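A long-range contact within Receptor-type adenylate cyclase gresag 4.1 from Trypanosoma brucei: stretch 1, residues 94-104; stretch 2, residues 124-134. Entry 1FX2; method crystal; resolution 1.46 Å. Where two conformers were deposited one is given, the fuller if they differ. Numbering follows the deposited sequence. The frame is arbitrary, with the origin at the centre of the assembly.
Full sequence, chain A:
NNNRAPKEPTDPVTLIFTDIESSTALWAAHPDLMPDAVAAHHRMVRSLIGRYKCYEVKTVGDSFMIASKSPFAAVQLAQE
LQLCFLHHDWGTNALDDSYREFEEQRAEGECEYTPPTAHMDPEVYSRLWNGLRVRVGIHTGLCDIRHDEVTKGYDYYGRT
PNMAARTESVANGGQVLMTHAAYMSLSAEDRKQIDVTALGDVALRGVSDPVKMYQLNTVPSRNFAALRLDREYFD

Stretch 1, residues 94-104: ALDDSYREFEE
Stretch 2 (124-134) VYSRLWNGLRV

Residues 94-104 form one continuous stretch of helix, with phi/psi near -63/-42 throughout and i to i+4 backbone hydrogen bonds from Ser98 N to Glu104 N. Residues 124-134 start in the last part of another helix, leave it, and continue extended through Trp129 (-146/142) and Asn130 (-173/123). Gly131 (77/-156) turns the chain, and Leu132 (-59/136) and Arg133 (-105/116) carry it on. The backbones come nearest at Asp96 and Gly131, whose CA atoms are 5.7 Å apart; farther along, the CA atoms of Tyr99 and Arg133 are 8.6 Å apart. Together the stretches bury 530 Å², and Tyr99, Arg133 and Asp96 cover the most.

Tyr99 (chi1 -80°, chi2 126°) points toward the second stretch and lies along its backbone. Tyr99 OH accepts a hydrogen bond from Arg133 N (3.1 Å, 165°). Gly131 O sits at the ring edge, 3.5 Å from Tyr99 CE1. One face of the ring is covered by the aliphatic part of Arg133, with Arg133 CD 3.6 Å from the Tyr99 ring centroid and 11° off its normal. A long side chain suits this place: Arg133 (chi1 m, then chi2 and chi3 t, chi4 -170°) packs its methylenes on the aromatic face and still delivers its charge beyond. There Arg133 NH1 donates to Glu103 OE2 (3.0 Å, 169°) in a salt bridge, with Glu103 m, t and chi3 9°. Arg133 NH2 donates to Tyr125 OH (2.8 Å), tying the two ends of its own stretch together.

Asp96 (chi1 -72°, chi2 94°) has its CB sideways, but its carboxylate reaches across and is bonded through both oxygens. Asp96 OD1 accepts from Gly131 N (2.8 Å, 167°) and Asp96 OD2 from Tyr125 OH (2.6 Å), so the buried acid is compensated by donors. A water donates to Asp96 OD2 (2.7 Å) and Gly131 O (2.8 Å) and accepts from Arg133 NE (2.9 Å), linking acid, backbone and guanidinium. The positive phi of Gly131 favours glycine.

Tyr125 (chi1 -177°, chi2 90°) also offers a ring face to Arg100. The guanidinium lies flat on it, planes at 29°, with Arg100 CZ 4.0 Å from the Tyr125 centroid in a cation-pi contact. Arg100 (m, t, m, chi4 -150°) is steadied by a salt bridge from its NH2 to Asp97 OD1 (2.9 Å). At the other flank, Leu95 CD2 meets Leu132 CD2 at 3.7 Å, a small buried apolar contact.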

# COMPACT_ATOMS: atom_id res chain seq x y z
N ALA A 94 7.98 -14.64 31.87
CA ALA A 94 9.03 -13.61 31.96
C ALA A 94 9.26 -12.80 30.68
O ALA A 94 9.62 -11.64 30.72
CB ALA A 94 10.35 -14.22 32.37
N LEU A 95 9.14 -13.46 29.57
CA LEU A 95 9.32 -12.77 28.30
C LEU A 95 8.18 -11.75 28.03
O LEU A 95 8.45 -10.59 27.65
CB LEU A 95 9.36 -13.95 27.33
CG LEU A 95 10.75 -14.57 27.27
CD1 LEU A 95 10.68 -16.05 26.98
CD2 LEU A 95 11.64 -13.89 26.30
N ASP A 96 6.93 -12.13 28.37
CA ASP A 96 5.79 -11.21 28.26
C ASP A 96 5.95 -10.04 29.23
O ASP A 96 5.70 -8.89 28.88
CB ASP A 96 4.51 -11.98 28.49
CG ASP A 96 4.19 -12.89 27.34
OD1 ASP A 96 4.55 -14.08 27.35
OD2 ASP A 96 3.64 -12.35 26.34
N ASP A 97 6.40 -10.35 30.45
CA ASP A 97 6.64 -9.23 31.39
C ASP A 97 7.68 -8.29 30.87
O ASP A 97 7.50 -7.07 30.97
CB ASP A 97 7.15 -9.82 32.75
CG ASP A 97 6.06 -10.53 33.54
OD1 ASP A 97 4.88 -10.46 33.20
OD2 ASP A 97 6.43 -11.24 34.49
N SER A 98 8.77 -8.80 30.26
CA SER A 98 9.78 -7.90 29.69
C SER A 98 9.22 -7.04 28.54
O SER A 98 9.42 -5.82 28.56
CB SER A 98 10.97 -8.67 29.09
OG SER A 98 11.73 -9.21 30.22
N TYR A 99 8.46 -7.61 27.62
CA TYR A 99 7.94 -6.77 26.55
C TYR A 99 7.03 -5.71 27.08
O TYR A 99 7.06 -4.60 26.53
CB TYR A 99 7.16 -7.64 25.55
CG TYR A 99 8.07 -8.40 24.55
CD1 TYR A 99 7.95 -9.81 24.43
CD2 TYR A 99 8.96 -7.70 23.67
CE1 TYR A 99 8.69 -10.50 23.49
CE2 TYR A 99 9.70 -8.40 22.72
CZ TYR A 99 9.53 -9.80 22.65
OH TYR A 99 10.23 -10.52 21.69
N ARG A 100 6.17 -6.05 28.04
CA ARG A 100 5.28 -5.05 28.62
C ARG A 100 6.06 -3.92 29.31
O ARG A 100 5.71 -2.77 29.09
CB ARG A 100 4.26 -5.73 29.51
CG ARG A 100 3.28 -6.54 28.68
CD ARG A 100 2.18 -7.13 29.51
NE ARG A 100 2.73 -8.27 30.28
CZ ARG A 100 2.06 -9.33 30.66
NH1 ARG A 100 0.75 -9.43 30.43
NH2 ARG A 100 2.72 -10.29 31.28
N GLU A 101 7.09 -4.28 30.08
CA GLU A 101 7.89 -3.23 30.74
C GLU A 101 8.54 -2.35 29.70
O GLU A 101 8.65 -1.12 29.88
CB GLU A 101 8.92 -3.90 31.65
CG GLU A 101 8.38 -4.51 32.89
CD GLU A 101 9.31 -5.57 33.54
OE1 GLU A 101 10.50 -5.67 33.12
OE2 GLU A 101 8.86 -6.30 34.49
N PHE A 102 9.07 -2.95 28.63
CA PHE A 102 9.70 -2.14 27.59
C PHE A 102 8.68 -1.13 27.05
O PHE A 102 9.01 0.04 26.80
CB PHE A 102 10.24 -2.93 26.38
CG PHE A 102 11.23 -4.01 26.70
CD1 PHE A 102 11.27 -5.18 25.94
CD2 PHE A 102 12.15 -3.85 27.73
CE1 PHE A 102 12.20 -6.17 26.16
CE2 PHE A 102 13.14 -4.86 28.00
CZ PHE A 102 13.13 -6.01 27.19
N GLU A 103 7.42 -1.55 26.82
CA GLU A 103 6.46 -0.58 26.29
C GLU A 103 6.20 0.58 27.24
O GLU A 103 6.10 1.75 26.85
CB GLU A 103 5.11 -1.29 26.02
CG GLU A 103 5.12 -2.37 24.97
CD GLU A 103 3.75 -2.96 24.80
OE1 GLU A 103 2.76 -2.40 25.36
OE2 GLU A 103 3.71 -4.01 24.15
N GLU A 104 6.07 0.24 28.51
CA GLU A 104 5.80 1.28 29.53
C GLU A 104 6.97 2.28 29.56
O GLU A 104 6.76 3.52 29.51
CB GLU A 104 5.68 0.63 30.88
CG GLU A 104 4.40 -0.14 31.02
CD GLU A 104 4.26 -0.91 32.33
OE1 GLU A 104 4.13 -0.27 33.37
OE2 GLU A 104 4.28 -2.18 32.30
N VAL A 124 -7.63 -10.35 28.29
CA VAL A 124 -7.52 -9.79 26.95
C VAL A 124 -6.13 -10.10 26.44
O VAL A 124 -5.97 -10.53 25.26
CB VAL A 124 -7.67 -8.22 27.05
CG1 VAL A 124 -7.41 -7.53 25.70
CG2 VAL A 124 -9.13 -7.92 27.48
N TYR A 125 -5.10 -9.78 27.22
CA TYR A 125 -3.71 -9.97 26.75
C TYR A 125 -3.44 -11.41 26.33
O TYR A 125 -2.85 -11.60 25.24
CB TYR A 125 -2.78 -9.61 27.94
CG TYR A 125 -1.29 -9.71 27.56
CD1 TYR A 125 -0.63 -8.61 27.05
CD2 TYR A 125 -0.62 -10.90 27.70
CE1 TYR A 125 0.74 -8.67 26.68
CE2 TYR A 125 0.75 -11.00 27.29
CZ TYR A 125 1.39 -9.86 26.80
OH TYR A 125 2.70 -9.90 26.40
N SER A 126 -3.80 -12.40 27.13
CA SER A 126 -3.45 -13.78 26.75
C SER A 126 -4.10 -14.27 25.48
O SER A 126 -3.55 -15.17 24.85
CB SER A 126 -3.77 -14.72 27.92
OG SER A 126 -5.15 -14.76 28.21
N ARG A 127 -5.21 -13.68 25.04
CA ARG A 127 -5.83 -14.15 23.80
C ARG A 127 -5.13 -13.57 22.64
O ARG A 127 -5.34 -14.03 21.51
CB ARG A 127 -7.29 -13.64 23.67
CG ARG A 127 -8.22 -14.28 24.63
CD ARG A 127 -9.60 -13.47 24.54
NE ARG A 127 -10.32 -13.67 25.77
CZ ARG A 127 -10.84 -12.73 26.56
NH1 ARG A 127 -10.78 -11.41 26.31
NH2 ARG A 127 -11.35 -13.15 27.68
N LEU A 128 -4.23 -12.57 22.89
CA LEU A 128 -3.59 -11.84 21.78
C LEU A 128 -2.07 -11.96 21.76
O LEU A 128 -1.51 -11.78 20.66
CB LEU A 128 -3.91 -10.31 21.89
CG LEU A 128 -5.41 -10.06 21.78
CD1 LEU A 128 -5.67 -8.56 22.08
CD2 LEU A 128 -5.89 -10.35 20.36
N TRP A 129 -1.44 -12.22 22.91
CA TRP A 129 0.03 -12.13 23.00
C TRP A 129 0.51 -13.15 23.96
O TRP A 129 -0.11 -13.45 25.00
CB TRP A 129 0.44 -10.71 23.55
CG TRP A 129 0.11 -9.55 22.60
CD1 TRP A 129 -0.98 -8.72 22.69
CD2 TRP A 129 0.85 -9.15 21.46
NE1 TRP A 129 -0.97 -7.87 21.60
CE2 TRP A 129 0.18 -8.09 20.86
CE3 TRP A 129 2.07 -9.58 20.93
CZ2 TRP A 129 0.72 -7.38 19.74
CZ3 TRP A 129 2.59 -8.91 19.80
CH2 TRP A 129 1.93 -7.82 19.26
N ASN A 130 1.66 -13.73 23.59
CA ASN A 130 2.28 -14.77 24.43
C ASN A 130 3.66 -15.13 23.87
O ASN A 130 3.77 -15.59 22.72
CB ASN A 130 1.42 -16.09 24.34
CG ASN A 130 1.98 -17.27 25.15
OD1 ASN A 130 2.55 -17.12 26.23
ND2 ASN A 130 1.84 -18.49 24.57
N GLY A 131 4.69 -14.99 24.71
CA GLY A 131 6.01 -15.42 24.35
C GLY A 131 6.79 -14.53 23.41
O GLY A 131 6.60 -13.32 23.40
N LEU A 132 7.76 -15.12 22.70
CA LEU A 132 8.62 -14.31 21.80
C LEU A 132 7.77 -13.61 20.74
O LEU A 132 6.89 -14.24 20.13
CB LEU A 132 9.60 -15.30 21.09
CG LEU A 132 10.57 -15.99 22.03
CD1 LEU A 132 11.36 -16.98 21.14
CD2 LEU A 132 11.54 -15.02 22.76
N ARG A 133 8.05 -12.34 20.49
CA ARG A 133 7.29 -11.59 19.46
C ARG A 133 8.17 -11.45 18.21
O ARG A 133 9.28 -10.85 18.27
CB ARG A 133 6.93 -10.19 20.04
CG ARG A 133 5.96 -10.23 21.21
CD ARG A 133 5.73 -8.83 21.73
NE ARG A 133 4.82 -8.92 22.91
CZ ARG A 133 4.29 -7.82 23.45
NH1 ARG A 133 4.57 -6.62 22.96
NH2 ARG A 133 3.55 -7.95 24.56
N VAL A 134 7.73 -12.05 17.14
CA VAL A 134 8.58 -12.16 15.93
C VAL A 134 8.00 -11.18 14.91
O VAL A 134 6.78 -11.12 14.69
CB VAL A 134 8.37 -13.57 15.38
CG1 VAL A 134 9.16 -13.74 14.05
CG2 VAL A 134 8.95 -14.59 16.38
O HOH W 1 4.43 -11.63 23.82
O HOH W 2 2.26 -15.35 28.62